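Local coordinates for protein amine Dehydrogenase (Pseudomonas putida, PDB 1JMX) that probably serves as the seven-bladed beta-propeller subunit of a three-chain quinohemoprotein that oxidatively deaminates amines, at residues M153-A156 against S160-V163; R185-K190 against T245-F250; Y271-R276 against L309-T314. All coordinates share one frame; numbering follows the deposited sequence.

Interaction 1: M153-A156 against S160-V163; sequences MRAA and SLYV
Backbone hydrogen bonds join R154 to Y162 in a reciprocal pair, the hydrogen-bonded pair of an antiparallel hairpin whose short strands 153-155 and 161-163 run at 165° to each other. R154 N reaches Y162 O at 3.0 Å, in the carbonyl plane. The return bond, Y162 N to R154 O, measures 2.9 Å, the donor tilted 24° from the plane of the R154 carbonyl. Nearer the turn, A156 N meets S160 O at 2.7 Å, lying nearly in line with the S160 carbonyl bond, although its own N-H is slightly bent. Weaker CA-H...O contacts fill in at the non-hydrogen-bonded positions, M153 CA lying 3.2 Å from Y162 O.

Apolar packing divides between the two faces. On one, the thioether of M153 does the touching: its chain bends at the last torsion (chi3 -49°), and SD sits 4.0 Å from both L161 CD2 and V163 CG2. M153 and V163 lie side by side, while L161 sends its other methyl, CD1, to A155 CB at 4.0 Å. A98 of strand 89-99 meets both M153 and L161 over this face. On the other face, A156 CB abuts the Y162 ring at its edge, in plane, 3.6 Å from Y162 CE1. The hydroxyl of Y162 lies beyond this contact, hydrogen-bonded to K170 NZ, and R154 leads away to pack on L240.

These two strands open a four-stranded antiparallel sheet, and their mostly buried hairpin, packed against the preceding sheet, is that of one blade of a beta-propeller.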
loop_
_atom_site.group_PDB
_atom_site.type_symbol
_atom_site.label_atom_id
_atom_site.label_comp_id
_atom_site.label_asym_id
_atom_site.label_seq_id
_atom_site.Cartn_x
_atom_site.Cartn_y
_atom_site.Cartn_z
ATOM N N MET B 153 5.056 3.837 27.546
ATOM C CA MET B 153 4.831 4.100 28.963
ATOM C C MET B 153 6.150 3.955 29.714
ATOM O O MET B 153 6.968 3.107 29.373
ATOM C CB MET B 153 3.842 3.087 29.556
ATOM C CG MET B 153 2.454 3.073 28.930
ATOM S SD MET B 153 1.303 2.022 29.843
ATOM C CE MET B 153 2.248 0.538 30.013
ATOM N N ARG B 154 6.356 4.790 30.729
ATOM C CA ARG B 154 7.565 4.723 31.551
ATOM C C ARG B 154 7.179 5.015 32.996
ATOM O O ARG B 154 6.439 5.950 33.266
ATOM C CB ARG B 154 8.622 5.739 31.096
ATOM C CG ARG B 154 9.196 5.543 29.686
ATOM C CD ARG B 154 10.022 4.287 29.540
ATOM N NE ARG B 154 11.050 4.176 30.566
ATOM C CZ ARG B 154 12.232 4.787 30.536
ATOM N NH1 ARG B 154 12.558 5.580 29.520
ATOM N NH2 ARG B 154 13.108 4.573 31.518
ATOM N N ALA B 155 7.660 4.193 33.918
ATOM C CA ALA B 155 7.361 4.385 35.328
ATOM C C ALA B 155 8.380 5.334 35.943
ATOM O O ALA B 155 9.587 5.103 35.864
ATOM C CB ALA B 155 7.376 3.049 36.062
ATOM N N ALA B 156 7.889 6.435 36.492
ATOM C CA ALA B 156 8.742 7.410 37.144
ATOM C C ALA B 156 9.218 6.830 38.481
ATOM O O ALA B 156 8.698 5.816 38.945
ATOM C CB ALA B 156 7.980 8.704 37.359
ATOM N N SER B 160 4.802 6.615 39.799
ATOM C CA SER B 160 3.814 7.106 38.827
ATOM C C SER B 160 4.095 6.581 37.420
ATOM O O SER B 160 5.242 6.369 37.045
ATOM C CB SER B 160 3.784 8.636 38.798
ATOM O OG SER B 160 3.142 9.139 39.951
ATOM N N LEU B 161 3.045 6.408 36.634
ATOM C CA LEU B 161 3.197 5.886 35.287
ATOM C C LEU B 161 2.849 6.936 34.243
ATOM O O LEU B 161 1.721 7.426 34.187
ATOM C CB LEU B 161 2.306 4.649 35.106
ATOM C CG LEU B 161 2.541 3.704 33.926
ATOM C CD1 LEU B 161 3.853 2.965 34.122
ATOM C CD2 LEU B 161 1.385 2.717 33.826
ATOM N N TYR B 162 3.845 7.324 33.455
ATOM C CA TYR B 162 3.640 8.289 32.384
ATOM C C TYR B 162 3.237 7.511 31.152
ATOM O O TYR B 162 3.949 6.619 30.702
ATOM C CB TYR B 162 4.894 9.135 32.169
ATOM C CG TYR B 162 5.020 10.164 33.260
ATOM C CD1 TYR B 162 5.851 9.948 34.362
ATOM C CD2 TYR B 162 4.241 11.324 33.233
ATOM C CE1 TYR B 162 5.900 10.854 35.412
ATOM C CE2 TYR B 162 4.284 12.235 34.273
ATOM C CZ TYR B 162 5.113 11.998 35.359
ATOM O OH TYR B 162 5.156 12.907 36.382
ATOM N N VAL B 163 2.036 7.807 30.680
ATOM C CA VAL B 163 1.436 7.124 29.546
ATOM C C VAL B 163 1.288 8.001 28.311
ATOM O O VAL B 163 0.625 9.031 28.345
ATOM C CB VAL B 163 0.027 6.600 29.941
ATOM C CG1 VAL B 163 -0.644 5.925 28.771
ATOM C CG2 VAL B 163 0.132 5.652 31.129
#

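Interaction 2: R185-K190 against T245-F250; sequences RNWNRK and THTQEF
W187 and T247 have the nearest CA atoms of the two segments, 11.5 Å apart, so the irregular loop 185-190 meets strand 245-250 through side chains alone. R189 spans most of the gap with a chain extended from CG to NE. Its guanidinium grips the E249 carboxylate end-on in a salt bridge with two nitrogens: R189 NH1 bonds to E249 OE2 at 2.9 Å and R189 NH2 to E249 OE1 at 3.0 Å. Both oxygens lie close to the guanidinium plane, but they are met from above the carboxylate plane, the two flat groups being 42° apart. A bend at chi2 (71°) turns E249 back to receive them, and Y214 OH is a second hydrogen-bond partner of OE2. The contact belongs to the joint between two propeller blades: the loop leaves the outermost strand of one sheet, 178-182, and the glutamate stands on an edge strand of the next. On its way R189 covers one face of W187, with R189 CD 3.7 Å above the indole plane and offset toward its rim. With an alanine in place of R189, the E249 carboxylate would probably lose this two-pronged charged mate, and the W187 ring that aliphatic cover. The far corner of the indole meets the threonine hydroxyl obliquely, W187 CH2 standing 3.7 Å from T247 OG1, while Y214 packs against both W187 and T247.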
loop_
_atom_site.group_PDB
_atom_site.type_symbol
_atom_site.label_atom_id
_atom_site.label_comp_id
_atom_site.label_asym_id
_atom_site.label_seq_id
_atom_site.Cartn_x
_atom_site.Cartn_y
_atom_site.Cartn_z
ATOM N N ARG B 185 -2.510 16.239 21.720
ATOM C CA ARG B 185 -3.667 16.443 20.871
ATOM C C ARG B 185 -4.490 17.631 21.352
ATOM O O ARG B 185 -4.992 18.419 20.549
ATOM C CB ARG B 185 -4.553 15.201 20.807
ATOM C CG ARG B 185 -5.583 15.325 19.689
ATOM C CD ARG B 185 -6.494 14.141 19.583
ATOM N NE ARG B 185 -5.789 12.916 19.239
ATOM C CZ ARG B 185 -6.403 11.752 19.062
ATOM N NH1 ARG B 185 -7.717 11.676 19.191
ATOM N NH2 ARG B 185 -5.707 10.657 18.798
ATOM N N ASN B 186 -4.628 17.763 22.666
ATOM C CA ASN B 186 -5.389 18.874 23.222
ATOM C C ASN B 186 -4.508 20.045 23.652
ATOM O O ASN B 186 -4.867 20.820 24.539
ATOM C CB ASN B 186 -6.292 18.389 24.349
ATOM C CG ASN B 186 -7.305 17.382 23.865
ATOM O OD1 ASN B 186 -8.313 17.743 23.252
ATOM N ND2 ASN B 186 -7.013 16.103 24.072
ATOM N N TRP B 187 -3.344 20.151 23.020
ATOM C CA TRP B 187 -2.412 21.245 23.271
ATOM C C TRP B 187 -2.963 22.359 22.389
ATOM O O TRP B 187 -2.687 22.405 21.188
ATOM C CB TRP B 187 -1.011 20.858 22.782
ATOM C CG TRP B 187 0.102 21.807 23.146
ATOM C CD1 TRP B 187 0.021 22.908 23.950
ATOM C CD2 TRP B 187 1.478 21.692 22.761
ATOM N NE1 TRP B 187 1.263 23.480 24.097
ATOM C CE2 TRP B 187 2.176 22.754 23.377
ATOM C CE3 TRP B 187 2.190 20.791 21.955
ATOM C CZ2 TRP B 187 3.554 22.940 23.218
ATOM C CZ3 TRP B 187 3.557 20.971 21.797
ATOM C CH2 TRP B 187 4.225 22.040 22.427
ATOM N N ASN B 188 -3.813 23.204 22.958
ATOM C CA ASN B 188 -4.408 24.296 22.192
ATOM C C ASN B 188 -3.451 25.481 22.097
ATOM O O ASN B 188 -3.690 26.549 22.657
ATOM C CB ASN B 188 -5.748 24.702 22.809
ATOM C CG ASN B 188 -6.854 23.714 22.485
ATOM O OD1 ASN B 188 -7.535 23.847 21.455
ATOM N ND2 ASN B 188 -7.032 22.701 23.344
ATOM N N ARG B 189 -2.358 25.251 21.381
ATOM C CA ARG B 189 -1.310 26.232 21.180
ATOM C C ARG B 189 -1.632 27.073 19.938
ATOM O O ARG B 189 -1.551 26.575 18.810
ATOM C CB ARG B 189 -0.004 25.472 20.985
ATOM C CG ARG B 189 1.241 26.300 21.017
ATOM C CD ARG B 189 2.390 25.407 20.665
ATOM N NE ARG B 189 3.668 26.093 20.745
ATOM C CZ ARG B 189 4.820 25.544 20.378
ATOM N NH1 ARG B 189 4.845 24.301 19.906
ATOM N NH2 ARG B 189 5.944 26.237 20.472
ATOM N N LYS B 190 -1.986 28.344 20.140
ATOM C CA LYS B 190 -2.334 29.206 19.008
ATOM C C LYS B 190 -1.166 29.494 18.064
ATOM O O LYS B 190 -0.033 29.677 18.497
ATOM C CB LYS B 190 -2.980 30.516 19.472
ATOM C CG LYS B 190 -3.874 31.126 18.390
ATOM C CD LYS B 190 -4.994 30.134 17.988
ATOM C CE LYS B 190 -5.576 30.410 16.587
ATOM N NZ LYS B 190 -4.662 29.992 15.461
ATOM N N THR B 245 8.142 18.220 33.087
ATOM C CA THR B 245 7.952 18.037 31.651
ATOM C C THR B 245 8.565 19.191 30.843
ATOM O O THR B 245 8.660 20.320 31.332
ATOM C CB THR B 245 6.458 17.890 31.309
ATOM O OG1 THR B 245 5.739 19.032 31.792
ATOM C CG2 THR B 245 5.893 16.622 31.941
ATOM N N HIS B 246 8.976 18.899 29.611
ATOM C CA HIS B 246 9.590 19.898 28.737
ATOM C C HIS B 246 9.378 19.622 27.245
ATOM O O HIS B 246 9.437 18.486 26.795
ATOM C CB HIS B 246 11.091 20.012 29.067
ATOM C CG HIS B 246 11.954 20.468 27.925
ATOM N ND1 HIS B 246 12.363 21.778 27.773
ATOM C CD2 HIS B 246 12.550 19.771 26.923
ATOM C CE1 HIS B 246 13.177 21.869 26.735
ATOM N NE2 HIS B 246 13.306 20.666 26.200
ATOM N N THR B 247 9.112 20.685 26.493
ATOM C CA THR B 247 8.924 20.597 25.051
ATOM C C THR B 247 9.638 21.784 24.421
ATOM O O THR B 247 9.761 22.844 25.043
ATOM C CB THR B 247 7.446 20.694 24.640
ATOM O OG1 THR B 247 6.962 22.012 24.925
ATOM C CG2 THR B 247 6.599 19.660 25.369
ATOM N N GLN B 248 10.112 21.608 23.192
ATOM C CA GLN B 248 10.784 22.685 22.490
ATOM C C GLN B 248 11.203 22.295 21.081
ATOM O O GLN B 248 11.792 21.230 20.875
ATOM C CB GLN B 248 11.997 23.181 23.283
ATOM C CG GLN B 248 13.325 22.539 22.943
ATOM C CD GLN B 248 14.421 23.581 22.849
ATOM O OE1 GLN B 248 14.936 24.053 23.870
ATOM N NE2 GLN B 248 14.750 23.988 21.623
ATOM N N GLU B 249 10.876 23.149 20.113
ATOM C CA GLU B 249 11.249 22.902 18.722
ATOM C C GLU B 249 12.737 23.224 18.563
ATOM O O GLU B 249 13.223 24.215 19.119
ATOM C CB GLU B 249 10.407 23.757 17.779
ATOM C CG GLU B 249 8.928 23.416 17.793
ATOM C CD GLU B 249 8.235 23.839 19.073
ATOM O OE1 GLU B 249 8.517 24.951 19.570
ATOM O OE2 GLU B 249 7.397 23.072 19.584
ATOM N N PHE B 250 13.463 22.381 17.830
ATOM C CA PHE B 250 14.903 22.581 17.648
ATOM C C PHE B 250 15.404 22.711 16.206
ATOM O O PHE B 250 16.612 22.701 15.967
ATOM C CB PHE B 250 15.685 21.469 18.363
ATOM C CG PHE B 250 15.401 20.084 17.843
ATOM C CD1 PHE B 250 16.179 19.536 16.824
ATOM C CD2 PHE B 250 14.375 19.316 18.386
ATOM C CE1 PHE B 250 15.939 18.246 16.355
ATOM C CE2 PHE B 250 14.127 18.021 17.923
ATOM C CZ PHE B 250 14.911 17.487 16.906
#

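Interaction 3: Y271-R276 against L309-T314; sequences YGVLNR and LYLGGT
Two neighbouring blades of the beta-propeller face each other here, each offering the second strand of its four-stranded antiparallel sheet: 269-274 from one, 309-312 from the next. The backbones are too far apart to pair, with 8.2 Å between the CA atoms of V273 and L311 and 9.1 Å between those of Y271 and L309, and the space between the sheets is bridged by apolar side chains. Every second residue takes part, Y271 and V273 from one strand, L309 and L311 from the other, and all four are buried.

The tighter meeting is that of Y271 with L309. A single methyl, L309 CD1, comes obliquely to the phenol, 3.4 Å from Y271 CD1 and 4.0 Å from Y271 CE1, a close fit for carbon atoms. F302 also meets the ring edge-to-face, and the Y271 hydroxyl is hydrogen-bonded to P323 O and Q269 OE1, so a polar atom at the margin of this apolar layer is satisfied. V300, on the first strand of the L309 sheet, touches V273, L309 and L311 and ties the two pairs into one layer; L277 of the other sheet touches both leucines.

Farther along, at N275 and T314, the propeller meets another protein chain of the assembly: N275 ND2 and T314 OG1 each hydrogen-bond to its backbone.

V273 and L311 touch more lightly. The valine methyl CG2 lies anti to the backbone N, and L311 places CG anti to its carbonyl carbon (chi1 -60°) with an extended second torsion; between them, V273 CG2 and L311 CD1 are 4.2 Å apart.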
loop_
_atom_site.group_PDB
_atom_site.type_symbol
_atom_site.label_atom_id
_atom_site.label_comp_id
_atom_site.label_asym_id
_atom_site.label_seq_id
_atom_site.Cartn_x
_atom_site.Cartn_y
_atom_site.Cartn_z
ATOM N N TYR B 271 20.718 14.587 18.780
ATOM C CA TYR B 271 21.033 13.804 17.594
ATOM C C TYR B 271 19.828 13.007 17.107
ATOM O O TYR B 271 19.308 12.175 17.841
ATOM C CB TYR B 271 22.162 12.825 17.903
ATOM C CG TYR B 271 23.465 13.451 18.332
ATOM C CD1 TYR B 271 24.631 13.231 17.602
ATOM C CD2 TYR B 271 23.549 14.226 19.486
ATOM C CE1 TYR B 271 25.852 13.761 18.013
ATOM C CE2 TYR B 271 24.762 14.762 19.905
ATOM C CZ TYR B 271 25.911 14.525 19.166
ATOM O OH TYR B 271 27.123 15.038 19.579
ATOM N N GLY B 272 19.405 13.252 15.869
ATOM C CA GLY B 272 18.280 12.532 15.290
ATOM C C GLY B 272 18.764 11.622 14.174
ATOM O O GLY B 272 19.823 11.873 13.607
ATOM N N VAL B 273 17.992 10.590 13.828
ATOM C CA VAL B 273 18.414 9.658 12.782
ATOM C C VAL B 273 17.293 8.973 11.987
ATOM O O VAL B 273 16.183 8.799 12.479
ATOM C CB VAL B 273 19.347 8.541 13.379
ATOM C CG1 VAL B 273 18.545 7.577 14.241
ATOM C CG2 VAL B 273 20.087 7.785 12.274
ATOM N N LEU B 274 17.615 8.635 10.740
ATOM C CA LEU B 274 16.752 7.906 9.810
ATOM C C LEU B 274 17.624 7.619 8.590
ATOM O O LEU B 274 18.308 6.605 8.558
ATOM C CB LEU B 274 15.477 8.675 9.437
ATOM C CG LEU B 274 14.275 7.871 8.888
ATOM C CD1 LEU B 274 14.339 7.679 7.397
ATOM C CD2 LEU B 274 14.170 6.525 9.580
ATOM N N ASN B 275 17.642 8.530 7.617
ATOM C CA ASN B 275 18.469 8.359 6.418
ATOM C C ASN B 275 19.812 9.060 6.592
ATOM O O ASN B 275 20.811 8.661 6.000
ATOM C CB ASN B 275 17.731 8.829 5.166
ATOM C CG ASN B 275 16.660 7.841 4.726
ATOM O OD1 ASN B 275 16.687 6.672 5.109
ATOM N ND2 ASN B 275 15.715 8.307 3.914
ATOM N N ARG B 276 19.822 10.100 7.421
ATOM C CA ARG B 276 21.035 10.837 7.762
ATOM C C ARG B 276 21.067 10.941 9.282
ATOM O O ARG B 276 20.031 10.838 9.938
ATOM C CB ARG B 276 21.020 12.262 7.195
ATOM C CG ARG B 276 21.364 12.388 5.725
ATOM C CD ARG B 276 21.916 13.777 5.419
ATOM N NE ARG B 276 21.108 14.832 6.027
ATOM C CZ ARG B 276 21.403 16.129 5.982
ATOM N NH1 ARG B 276 22.490 16.547 5.348
ATOM N NH2 ARG B 276 20.630 17.009 6.604
ATOM N N LEU B 309 28.044 6.785 19.984
ATOM C CA LEU B 309 26.676 6.906 19.520
ATOM C C LEU B 309 26.450 5.669 18.673
ATOM O O LEU B 309 27.119 5.467 17.659
ATOM C CB LEU B 309 26.517 8.152 18.643
ATOM C CG LEU B 309 25.177 8.894 18.563
ATOM C CD1 LEU B 309 25.223 9.872 17.400
ATOM C CD2 LEU B 309 24.025 7.944 18.392
ATOM N N TYR B 310 25.564 4.804 19.135
ATOM C CA TYR B 310 25.243 3.592 18.408
ATOM C C TYR B 310 23.986 3.816 17.586
ATOM O O TYR B 310 23.089 4.549 17.996
ATOM C CB TYR B 310 25.014 2.426 19.376
ATOM C CG TYR B 310 26.234 2.019 20.173
ATOM C CD1 TYR B 310 26.519 2.620 21.401
ATOM C CD2 TYR B 310 27.104 1.038 19.701
ATOM C CE1 TYR B 310 27.634 2.256 22.138
ATOM C CE2 TYR B 310 28.223 0.665 20.430
ATOM C CZ TYR B 310 28.482 1.280 21.652
ATOM O OH TYR B 310 29.586 0.919 22.389
ATOM N N LEU B 311 23.947 3.206 16.408
ATOM C CA LEU B 311 22.788 3.294 15.532
ATOM C C LEU B 311 22.293 1.865 15.325
ATOM O O LEU B 311 23.029 1.016 14.833
ATOM C CB LEU B 311 23.153 3.940 14.195
ATOM C CG LEU B 311 23.713 5.368 14.213
ATOM C CD1 LEU B 311 23.767 5.883 12.781
ATOM C CD2 LEU B 311 22.853 6.292 15.061
ATOM N N GLY B 312 21.058 1.602 15.739
ATOM C CA GLY B 312 20.495 0.272 15.610
ATOM C C GLY B 312 19.188 0.224 14.857
ATOM O O GLY B 312 18.770 1.211 14.266
ATOM N N GLY B 313 18.511 -0.918 14.935
ATOM C CA GLY B 313 17.263 -1.112 14.221
ATOM C C GLY B 313 17.592 -1.440 12.776
ATOM O O GLY B 313 18.768 -1.486 12.412
ATOM N N THR B 314 16.580 -1.732 11.966
ATOM C CA THR B 314 16.799 -2.019 10.545
ATOM C C THR B 314 17.419 -3.406 10.240
ATOM O O THR B 314 16.758 -4.425 10.447
ATOM C CB THR B 314 17.562 -0.808 9.894
ATOM O OG1 THR B 314 16.640 0.275 9.705
ATOM C CG2 THR B 314 18.200 -1.150 8.578
#

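How the interactions relate
Along the chain the three contacts follow in series, and together they sample four consecutive blades of the propeller. Interaction 1 lies within one sheet, joining its first two strands; interaction 2 ties the loop that leaves the same sheet to the last strand of the next one; interaction 3 joins the two sheets after that. The centres of interactions 1 and 2 are about 19 Å apart, and interaction 3 is about 25 Å from each. Interactions 1 and 3 lie on opposite sides of the chain's centre. None touches another: interaction 1 builds a blade by hairpin bonding, while interactions 2 and 3 join adjacent blades, one through a salt bridge and the other through apolar packing.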